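Local atomic coordinates of acetate CoA-transferase subunit beta (Escherichia coli DH5[alpha], PDB entry 5DBN), a protein that transfers coenzyme A from acetyl-CoA to acetoacetate and other short-chain fatty acids through a covalent enzyme-CoA intermediate, activating them for degradation. Residues Ile88-Gln102 against Ala125-Met139. Sequence-based numbering, arbitrary orientation.
Sequences IRGGHIDACVLGGLQ and AMDLVTGSRKVIIAM. With PO4 (phosphate ion), chain L.
Strands 95-98 and 135-138 run parallel, their axes 4.7 Å apart, and a ladder of backbone bonds joins them: Cys96 N to Lys134 O, Ile136 N to Cys96 O, Leu98 N to Ile136 O and Ala138 N to Leu98 O. Beta-branched Val97 and Ile136 suit the strands and share one face, covered by Val11 of helix 3-12, and Val97 CG1 meets Ala138 CB at 4.0 Å. Cys96, Leu98, Val135 and Ile137 share the other face, where Leu98 and Cys96 meet helix 125-131. Leu98, its CG anti to the carbonyl carbon (chi1 -60°), lays CD2 against Leu128 CD1 and CD1 against Val129 CG1, crossing the valine almost squarely. The parallel strands 42-45, 20-23, 95-98 and 135-138 lie side by side in the mixed central sheet of this CoA-transferase domain, and Leu128 also lies close to Glu46, the predicted active-site residue. Compact Ser132 turns the chain off the helix; its OG bonds to Leu128 O at 2.7 Å while its own N grips that oxygen from the opposite face. Gly131 suits a spot where a CB would clash with Ile88 O. Arg89 offers its guanidinium edge to Asp127, NH1 to OD1 3.6 Å, a salt bridge alongside which water 1 donates to Asp127 OD1 and accepts only a weak bond from Arg89 NH1; both residues bond further to neighbouring subunits. His92 ND1 donates in the ring plane to phosphate O3 at 3.1 Å, nearly straight at 175°, while NE2 binds the backbone of a neighbouring subunit; an alanine here would probably leave both the ion and that backbone group without their ring nitrogen partners. Arg133 NE bonds weakly to Gly91 O.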
loop_
_atom_site.group_PDB
_atom_site.type_symbol
_atom_site.label_atom_id
_atom_site.label_comp_id
_atom_site.label_asym_id
_atom_site.label_seq_id
_atom_site.Cartn_x
_atom_site.Cartn_y
_atom_site.Cartn_z
ATOM N N ILE B 88 -0.721 -10.347 6.518
ATOM C CA ILE B 88 -1.325 -10.826 7.757
ATOM C C ILE B 88 -2.835 -10.589 7.784
ATOM O O ILE B 88 -3.604 -11.484 8.130
ATOM C CB ILE B 88 -0.673 -10.150 8.988
ATOM C CG1 ILE B 88 0.774 -10.632 9.149
ATOM C CG2 ILE B 88 -1.471 -10.431 10.258
ATOM C CD1 ILE B 88 1.584 -9.856 10.170
ATOM N N ARG B 89 -3.251 -9.381 7.424
ATOM C CA ARG B 89 -4.658 -9.007 7.477
ATOM C C ARG B 89 -5.417 -9.527 6.260
ATOM O O ARG B 89 -6.633 -9.721 6.315
ATOM C CB ARG B 89 -4.799 -7.487 7.573
ATOM C CG ARG B 89 -6.214 -7.002 7.860
ATOM C CD ARG B 89 -6.267 -5.489 8.021
ATOM N NE ARG B 89 -5.468 -4.806 7.002
ATOM C CZ ARG B 89 -4.350 -4.118 7.235
ATOM N NH1 ARG B 89 -3.871 -3.977 8.464
ATOM N NH2 ARG B 89 -3.709 -3.551 6.223
ATOM N N GLY B 90 -4.697 -9.749 5.164
ATOM C CA GLY B 90 -5.314 -10.131 3.906
ATOM C C GLY B 90 -5.646 -11.609 3.784
ATOM O O GLY B 90 -6.156 -12.051 2.756
ATOM N N GLY B 91 -5.349 -12.380 4.824
ATOM C CA GLY B 91 -5.683 -13.794 4.836
ATOM C C GLY B 91 -4.668 -14.649 4.104
ATOM O O GLY B 91 -4.995 -15.732 3.622
ATOM N N HIS B 92 -3.436 -14.159 4.021
ATOM C CA HIS B 92 -2.360 -14.884 3.357
ATOM C C HIS B 92 -1.553 -15.701 4.361
ATOM O O HIS B 92 -0.656 -16.453 3.982
ATOM C CB HIS B 92 -1.452 -13.908 2.610
ATOM C CG HIS B 92 -2.167 -13.103 1.570
ATOM N ND1 HIS B 92 -2.487 -13.608 0.328
ATOM C CD2 HIS B 92 -2.638 -11.834 1.594
ATOM C CE1 HIS B 92 -3.116 -12.681 -0.373
ATOM N NE2 HIS B 92 -3.221 -11.596 0.373
ATOM N N ILE B 93 -1.887 -15.554 5.640
ATOM C CA ILE B 93 -1.346 -16.411 6.686
ATOM C C ILE B 93 -2.324 -17.551 6.919
ATOM O O ILE B 93 -3.444 -17.333 7.383
ATOM C CB ILE B 93 -1.117 -15.644 8.007
ATOM C CG1 ILE B 93 -0.211 -14.430 7.781
ATOM C CG2 ILE B 93 -0.519 -16.564 9.067
ATOM C CD1 ILE B 93 1.186 -14.766 7.295
ATOM N N ASP B 94 -1.898 -18.764 6.587
ATOM C CA ASP B 94 -2.754 -19.933 6.724
ATOM C C ASP B 94 -3.048 -20.219 8.193
ATOM O O ASP B 94 -4.147 -20.651 8.542
ATOM C CB ASP B 94 -2.106 -21.154 6.062
ATOM C CG ASP B 94 -1.949 -20.992 4.559
ATOM O OD1 ASP B 94 -2.972 -21.029 3.843
ATOM O OD2 ASP B 94 -0.801 -20.835 4.090
ATOM N N ALA B 95 -2.070 -19.961 9.054
ATOM C CA ALA B 95 -2.227 -20.231 10.477
ATOM C C ALA B 95 -1.330 -19.347 11.328
ATOM O O ALA B 95 -0.168 -19.132 10.998
ATOM C CB ALA B 95 -1.933 -21.690 10.764
ATOM N N CYS B 96 -1.883 -18.827 12.419
ATOM C CA CYS B 96 -1.078 -18.153 13.432
ATOM C C CYS B 96 -1.225 -18.897 14.747
ATOM O O CYS B 96 -2.321 -19.328 15.112
ATOM C CB CYS B 96 -1.480 -16.683 13.599
ATOM S SG CYS B 96 -3.115 -16.415 14.309
ATOM N N VAL B 97 -0.104 -19.070 15.435
ATOM C CA VAL B 97 -0.089 -19.686 16.752
ATOM C C VAL B 97 0.335 -18.631 17.765
ATOM O O VAL B 97 1.458 -18.129 17.710
ATOM C CB VAL B 97 0.865 -20.895 16.813
ATOM C CG1 VAL B 97 0.733 -21.606 18.149
ATOM C CG2 VAL B 97 0.581 -21.862 15.663
ATOM N N LEU B 98 -0.571 -18.285 18.675
ATOM C CA LEU B 98 -0.302 -17.260 19.678
ATOM C C LEU B 98 -0.534 -17.778 21.087
ATOM O O LEU B 98 -1.287 -18.725 21.296
ATOM C CB LEU B 98 -1.183 -16.033 19.438
ATOM C CG LEU B 98 -1.028 -15.317 18.095
ATOM C CD1 LEU B 98 -1.977 -14.137 18.037
ATOM C CD2 LEU B 98 0.410 -14.866 17.862
ATOM N N GLY B 99 0.115 -17.139 22.053
ATOM C CA GLY B 99 -0.118 -17.440 23.450
ATOM C C GLY B 99 -1.441 -16.846 23.884
ATOM O O GLY B 99 -2.129 -16.197 23.092
ATOM N N GLY B 100 -1.804 -17.062 25.142
ATOM C CA GLY B 100 -3.059 -16.547 25.650
ATOM C C GLY B 100 -3.072 -16.351 27.150
ATOM O O GLY B 100 -2.439 -17.097 27.897
ATOM N N LEU B 101 -3.789 -15.319 27.583
ATOM C CA LEU B 101 -4.054 -15.100 28.996
ATOM C C LEU B 101 -5.426 -15.664 29.312
ATOM O O LEU B 101 -5.627 -16.288 30.352
ATOM C CB LEU B 101 -3.999 -13.612 29.347
ATOM C CG LEU B 101 -2.676 -12.893 29.088
ATOM C CD1 LEU B 101 -2.886 -11.389 29.052
ATOM C CD2 LEU B 101 -1.659 -13.269 30.158
ATOM N N GLN B 102 -6.364 -15.449 28.393
ATOM C CA GLN B 102 -7.730 -15.930 28.558
ATOM C C GLN B 102 -8.414 -16.201 27.219
ATOM O O GLN B 102 -8.180 -15.503 26.230
ATOM C CB GLN B 102 -8.554 -14.921 29.366
ATOM C CG GLN B 102 -8.097 -14.774 30.807
ATOM C CD GLN B 102 -8.978 -13.855 31.625
ATOM O OE1 GLN B 102 -9.761 -13.073 31.087
ATOM N NE2 GLN B 102 -8.854 -13.955 32.944
ATOM N N ALA B 125 -0.711 -8.496 17.355
ATOM C CA ALA B 125 -1.536 -9.625 17.775
ATOM C C ALA B 125 -2.964 -9.485 17.270
ATOM O O ALA B 125 -3.568 -10.459 16.811
ATOM C CB ALA B 125 -1.530 -9.756 19.285
ATOM N N MET B 126 -3.513 -8.279 17.378
ATOM C CA MET B 126 -4.879 -8.046 16.947
ATOM C C MET B 126 -5.026 -8.331 15.462
ATOM O O MET B 126 -5.897 -9.089 15.082
ATOM C CB MET B 126 -5.325 -6.618 17.249
ATOM C CG MET B 126 -5.257 -6.255 18.715
ATOM S SD MET B 126 -6.325 -4.860 19.124
ATOM C CE MET B 126 -6.011 -4.685 20.876
ATOM N N ASP B 127 -4.156 -7.765 14.633
ATOM C CA ASP B 127 -4.199 -8.030 13.195
ATOM C C ASP B 127 -4.064 -9.521 12.899
ATOM O O ASP B 127 -4.770 -10.061 12.046
ATOM C CB ASP B 127 -3.095 -7.261 12.469
ATOM C CG ASP B 127 -3.274 -5.761 12.562
ATOM O OD1 ASP B 127 -4.093 -5.204 11.800
ATOM O OD2 ASP B 127 -2.593 -5.136 13.402
ATOM N N LEU B 128 -3.152 -10.178 13.607
ATOM C CA LEU B 128 -2.901 -11.598 13.407
ATOM C C LEU B 128 -4.146 -12.452 13.667
ATOM O O LEU B 128 -4.454 -13.351 12.882
ATOM C CB LEU B 128 -1.749 -12.069 14.300
ATOM C CG LEU B 128 -0.334 -11.876 13.744
ATOM C CD1 LEU B 128 0.718 -12.015 14.836
ATOM C CD2 LEU B 128 -0.057 -12.863 12.621
ATOM N N VAL B 129 -4.854 -12.196 14.765
ATOM C CA VAL B 129 -6.015 -13.020 15.101
ATOM C C VAL B 129 -7.272 -12.703 14.269
ATOM O O VAL B 129 -8.116 -13.582 14.104
ATOM C CB VAL B 129 -6.364 -12.923 16.617
ATOM C CG1 VAL B 129 -5.200 -13.425 17.459
ATOM C CG2 VAL B 129 -6.728 -11.517 17.017
ATOM N N THR B 130 -7.424 -11.479 13.757
ATOM C CA THR B 130 -8.554 -11.201 12.850
ATOM C C THR B 130 -8.247 -11.658 11.427
ATOM O O THR B 130 -9.155 -12.000 10.673
ATOM C CB THR B 130 -8.986 -9.696 12.759
ATOM O OG1 THR B 130 -8.859 -9.244 11.406
ATOM C CG2 THR B 130 -8.187 -8.798 13.628
ATOM N N GLY B 131 -6.970 -11.646 11.056
ATOM C CA GLY B 131 -6.579 -11.893 9.677
ATOM C C GLY B 131 -6.228 -13.329 9.329
ATOM O O GLY B 131 -6.503 -13.778 8.215
ATOM N N SER B 132 -5.618 -14.052 10.262
ATOM C CA SER B 132 -5.156 -15.409 9.983
ATOM C C SER B 132 -6.324 -16.339 9.672
ATOM O O SER B 132 -7.383 -16.245 10.289
ATOM C CB SER B 132 -4.354 -15.957 11.163
ATOM O OG SER B 132 -3.161 -15.221 11.351
ATOM N N ARG B 133 -6.128 -17.247 8.722
ATOM C CA ARG B 133 -7.181 -18.192 8.363
ATOM C C ARG B 133 -7.489 -19.142 9.512
ATOM O O ARG B 133 -8.641 -19.520 9.715
ATOM C CB ARG B 133 -6.797 -19.001 7.125
ATOM C CG ARG B 133 -6.854 -18.236 5.823
ATOM C CD ARG B 133 -6.729 -19.199 4.656
ATOM N NE ARG B 133 -6.741 -18.522 3.364
ATOM C CZ ARG B 133 -6.714 -19.150 2.192
ATOM N NH1 ARG B 133 -6.672 -20.477 2.146
ATOM N NH2 ARG B 133 -6.729 -18.452 1.063
ATOM N N LYS B 134 -6.456 -19.529 10.254
ATOM C CA LYS B 134 -6.639 -20.346 11.446
ATOM C C LYS B 134 -5.910 -19.746 12.634
ATOM O O LYS B 134 -4.698 -19.543 12.599
ATOM C CB LYS B 134 -6.155 -21.777 11.205
ATOM C CG LYS B 134 -6.396 -22.694 12.393
ATOM C CD LYS B 134 -5.916 -24.108 12.135
ATOM C CE LYS B 134 -7.023 -24.968 11.556
ATOM N NZ LYS B 134 -6.604 -26.390 11.422
ATOM N N VAL B 135 -6.666 -19.482 13.693
ATOM C CA VAL B 135 -6.125 -18.901 14.910
ATOM C C VAL B 135 -5.974 -19.999 15.954
ATOM O O VAL B 135 -6.963 -20.486 16.504
ATOM C CB VAL B 135 -7.030 -17.775 15.453
ATOM C CG1 VAL B 135 -6.450 -17.178 16.733
ATOM C CG2 VAL B 135 -7.229 -16.697 14.395
ATOM N N ILE B 136 -4.730 -20.390 16.205
ATOM C CA ILE B 136 -4.430 -21.418 17.190
ATOM C C ILE B 136 -3.868 -20.765 18.439
ATOM O O ILE B 136 -2.901 -20.006 18.372
ATOM C CB ILE B 136 -3.429 -22.456 16.654
ATOM C CG1 ILE B 136 -3.962 -23.077 15.359
ATOM C CG2 ILE B 136 -3.171 -23.535 17.708
ATOM C CD1 ILE B 136 -2.997 -24.015 14.675
ATOM N N ILE B 137 -4.493 -21.051 19.575
ATOM C CA ILE B 137 -4.022 -20.552 20.858
ATOM C C ILE B 137 -3.322 -21.672 21.618
ATOM O O ILE B 137 -3.915 -22.712 21.899
ATOM C CB ILE B 137 -5.176 -19.976 21.702
ATOM C CG1 ILE B 137 -5.904 -18.874 20.926
ATOM C CG2 ILE B 137 -4.657 -19.438 23.033
ATOM C CD1 ILE B 137 -5.021 -17.706 20.507
ATOM N N ALA B 138 -2.057 -21.434 21.945
ATOM C CA ALA B 138 -1.237 -22.384 22.689
ATOM C C ALA B 138 -1.059 -21.829 24.091
ATOM O O ALA B 138 -0.415 -20.799 24.286
ATOM C CB ALA B 138 0.102 -22.592 22.011
ATOM N N MET B 139 -1.634 -22.520 25.069
ATOM C CA MET B 139 -1.730 -21.976 26.412
ATOM C C MET B 139 -1.776 -23.055 27.490
ATOM O O MET B 139 -2.301 -24.139 27.260
ATOM C CB MET B 139 -3.008 -21.138 26.465
ATOM C CG MET B 139 -3.127 -20.150 27.585
ATOM S SD MET B 139 -4.713 -19.294 27.474
ATOM C CE MET B 139 -5.854 -20.604 27.920
HETATM P P PO4 L . -3.075 -17.015 -1.610
HETATM O O1 PO4 L . -3.190 -18.514 -1.479
HETATM O O2 PO4 L . -2.714 -16.653 -3.032
HETATM O O3 PO4 L . -2.002 -16.508 -0.675
HETATM O O4 PO4 L . -4.397 -16.379 -1.248
HETATM O O HOH W 1 -5.336 -3.050 10.759
HETATM O O HOH W 2 -8.713 -9.493 8.475
HETATM O O HOH W 3 0.419 -19.032 26.077
#